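Local coordinates for single-strand binding protein (Thermus aquaticus, PDB 2FXQ), which binds single-stranded DNA as a homodimer and thereby takes part in DNA replication, recombination and repair, at the interface of chains A and B. Coordinates in Å, arbitrary orientation; residue numbers count along the deposited sequence, not the author numbering. Chains: chain A/B, Single-strand binding protein.

The interface of chains A and B. Residues chain A 77, 79, 103, 105; chain B 5, 7, 132, 134.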
ATOM      1  N   PHE A  77       3.231  -7.953  10.508  1.00 15.83           N
ATOM      2  CA  PHE A  77       3.234  -7.205   9.256  1.00 14.73           C
ATOM      3  C   PHE A  77       3.972  -8.040   8.205  1.00 15.19           C
ATOM      4  O   PHE A  77       5.023  -8.615   8.465  1.00 16.15           O
ATOM      5  CB  PHE A  77       3.982  -5.844   9.498  1.00 13.99           C
ATOM      6  CG  PHE A  77       4.251  -5.071   8.239  1.00 16.33           C
ATOM      7  CD1 PHE A  77       3.218  -4.573   7.538  1.00 18.96           C
ATOM      8  CD2 PHE A  77       5.541  -4.853   7.783  1.00 23.53           C
ATOM      9  CE1 PHE A  77       3.430  -3.814   6.336  1.00 20.62           C
ATOM     10  CE2 PHE A  77       5.796  -4.086   6.602  1.00 21.76           C
ATOM     11  CZ  PHE A  77       4.731  -3.557   5.901  1.00 17.55           C
ATOM     12  N   GLU A  79       5.135  -8.319   3.963  1.00 13.26           N
ATOM     13  CA  GLU A  79       5.126  -7.960   2.553  1.00 16.19           C
ATOM     14  C   GLU A  79       5.518  -9.172   1.724  1.00 18.57           C
ATOM     15  O   GLU A  79       6.415  -9.944   2.090  1.00 19.47           O
ATOM     16  CB  GLU A  79       6.118  -6.802   2.253  1.00 17.25           C
ATOM     17  CG  GLU A  79       5.703  -5.487   2.931  1.00 18.33           C
ATOM     18  CD  GLU A  79       6.463  -4.256   2.420  1.00 23.31           C
ATOM     19  OE1 GLU A  79       6.124  -3.103   2.853  1.00 19.84           O
ATOM     20  OE2 GLU A  79       7.301  -4.434   1.514  1.00 20.36           O
ATOM     21  N   PHE A 103       9.289 -10.753   3.486  1.00 21.11           N
ATOM     22  CA  PHE A 103       9.796 -10.676   4.886  1.00 23.63           C
ATOM     23  C   PHE A 103       8.592 -10.412   5.751  1.00 23.24           C
ATOM     24  O   PHE A 103       7.512 -10.038   5.246  1.00 18.95           O
ATOM     25  CB  PHE A 103      10.794  -9.512   5.111  1.00 26.00           C
ATOM     26  CG  PHE A 103      10.196  -8.137   4.851  1.00 25.48           C
ATOM     27  CD1 PHE A 103       9.603  -7.416   5.879  1.00 28.82           C
ATOM     28  CD2 PHE A 103      10.244  -7.582   3.589  1.00 28.46           C
ATOM     29  CE1 PHE A 103       9.015  -6.221   5.637  1.00 24.27           C
ATOM     30  CE2 PHE A 103       9.730  -6.325   3.345  1.00 31.59           C
ATOM     31  CZ  PHE A 103       9.094  -5.658   4.351  1.00 24.50           C
ATOM     32  N   ASP A 105       7.577  -8.612   9.845  1.00 19.99           N
ATOM     33  CA  ASP A 105       8.038  -7.912  11.063  1.00 20.64           C
ATOM     34  C   ASP A 105       6.944  -8.132  12.071  1.00 21.58           C
ATOM     35  O   ASP A 105       5.844  -7.575  11.954  1.00 17.47           O
ATOM     36  CB  ASP A 105       8.177  -6.408  10.782  1.00 25.54           C
ATOM     37  CG  ASP A 105       9.380  -6.069   9.919  1.00 35.18           C
ATOM     38  OD1 ASP A 105       9.185  -5.501   8.818  1.00 36.02           O
ATOM     39  OD2 ASP A 105      10.560  -6.290  10.273  1.00 37.24           O
TER
ATOM     40  N   LEU B   5      12.480   0.552   6.569  1.00 19.59           N
ATOM     41  CA  LEU B   5      11.684   0.508   5.343  1.00 19.07           C
ATOM     42  C   LEU B   5      11.376   1.918   4.989  1.00 19.67           C
ATOM     43  O   LEU B   5      11.122   2.742   5.898  1.00 16.79           O
ATOM     44  CB  LEU B   5      10.310  -0.194   5.596  1.00 19.26           C
ATOM     45  CG  LEU B   5      10.279  -1.696   5.678  1.00 29.06           C
ATOM     46  CD1 LEU B   5       8.827  -2.066   6.062  1.00 21.27           C
ATOM     47  CD2 LEU B   5      10.731  -2.322   4.336  1.00 28.47           C
ATOM     48  N   GLN B   7       8.998   3.266   1.810  1.00 17.54           N
ATOM     49  CA  GLN B   7       8.260   2.916   0.585  1.00 17.65           C
ATOM     50  C   GLN B   7       7.142   3.863   0.390  1.00 18.73           C
ATOM     51  O   GLN B   7       6.442   4.168   1.335  1.00 21.06           O
ATOM     52  CB  GLN B   7       7.626   1.487   0.716  1.00 15.72           C
ATOM     53  CG  GLN B   7       8.739   0.432   1.069  1.00 22.17           C
ATOM     54  CD  GLN B   7       8.154  -0.991   1.290  1.00 24.61           C
ATOM     55  OE1 GLN B   7       7.074  -1.120   1.856  1.00 23.66           O
ATOM     56  NE2 GLN B   7       8.847  -2.033   0.813  1.00 20.17           N
ATOM     57  N   ILE B 132       4.993   3.680   3.690  1.00 15.98           N
ATOM     58  CA  ILE B 132       5.288   2.701   4.744  1.00 16.34           C
ATOM     59  C   ILE B 132       6.712   3.032   5.207  1.00 18.69           C
ATOM     60  O   ILE B 132       7.658   3.043   4.386  1.00 19.50           O
ATOM     61  CB  ILE B 132       5.192   1.284   4.237  1.00 17.38           C
ATOM     62  CG1 ILE B 132       3.746   1.009   3.763  1.00 17.53           C
ATOM     63  CG2 ILE B 132       5.567   0.284   5.416  1.00 17.78           C
ATOM     64  CD1 ILE B 132       3.558  -0.487   3.152  1.00 21.02           C
ATOM     65  N   MET B 134       9.662   2.167   8.387  1.00 17.34           N
ATOM     66  CA  MET B 134       9.963   1.509   9.660  1.00 16.20           C
ATOM     67  C   MET B 134      11.325   2.015  10.059  1.00 22.22           C
ATOM     68  O   MET B 134      12.295   1.982   9.235  1.00 21.33           O
ATOM     69  CB  MET B 134      10.026  -0.006   9.511  1.00 17.43           C
ATOM     70  CG  MET B 134       9.982  -0.723  10.984  1.00 28.72           C
ATOM     71  SD  MET B 134       9.829  -2.457  10.739  1.00 39.93           S
ATOM     72  CE  MET B 134       8.134  -2.754  10.790  1.00 46.70           C
TER
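A:Glu79, on strand 75-84, and B:Gln7, on strand 5-14, reach toward each other from opposite subunits, their carboxylate and amide planes nearly coplanar, 16° apart. The amide NE2 of B:Gln7 donates to the carboxylate oxygen OE2 of A:Glu79 over 2.9 Å, a fairly straight bond that meets the syn lone pair of OE2 and lies in the plane of the B:Gln7 amide. Both side chains run extended beyond CG, which gives them the length to meet. The other carboxylate oxygen, OE1 of A:Glu79, is modelled very close to OE1, the amide oxygen of B:Gln7; both would normally accept, so this half of the pairing is doubtful. Were A:Glu79 cut back to an alanine, the B:Gln7 amide would probably lose this acceptor and be freer to turn.

Beside this polar pair lies an apolar cluster. B:Leu5 divides its two methyls between two phenylalanine rings: CD1 rests 3.7 Å from CE2 of A:Phe77, while CD2 lies 3.7 Å from CZ of A:Phe103. A branched leucine suits this double task, and flat rings offer its methyls broad apolar surface. With CG anti to its own nitrogen (chi1 171°), A:Phe77 sends its ring toward chain B, where CZ also meets the CG2 branch methyl of B:Ile132 at 4.0 Å.

B:Met134 closes the other end, its long, supple thioether bent at chi3 to lay the CE methyl 3.6 Å from the carboxylate carbon CG of A:Asp105. Within chain A, OD1 of that aspartate sits in plane at the edge of the A:Phe77 ring, probably favoured by the weakly positive ring hydrogens.

Repeated by two-fold symmetry, this side-chain patch helps join the OB-fold subunits into the homodimer, combining apolar contact with a directional polar link.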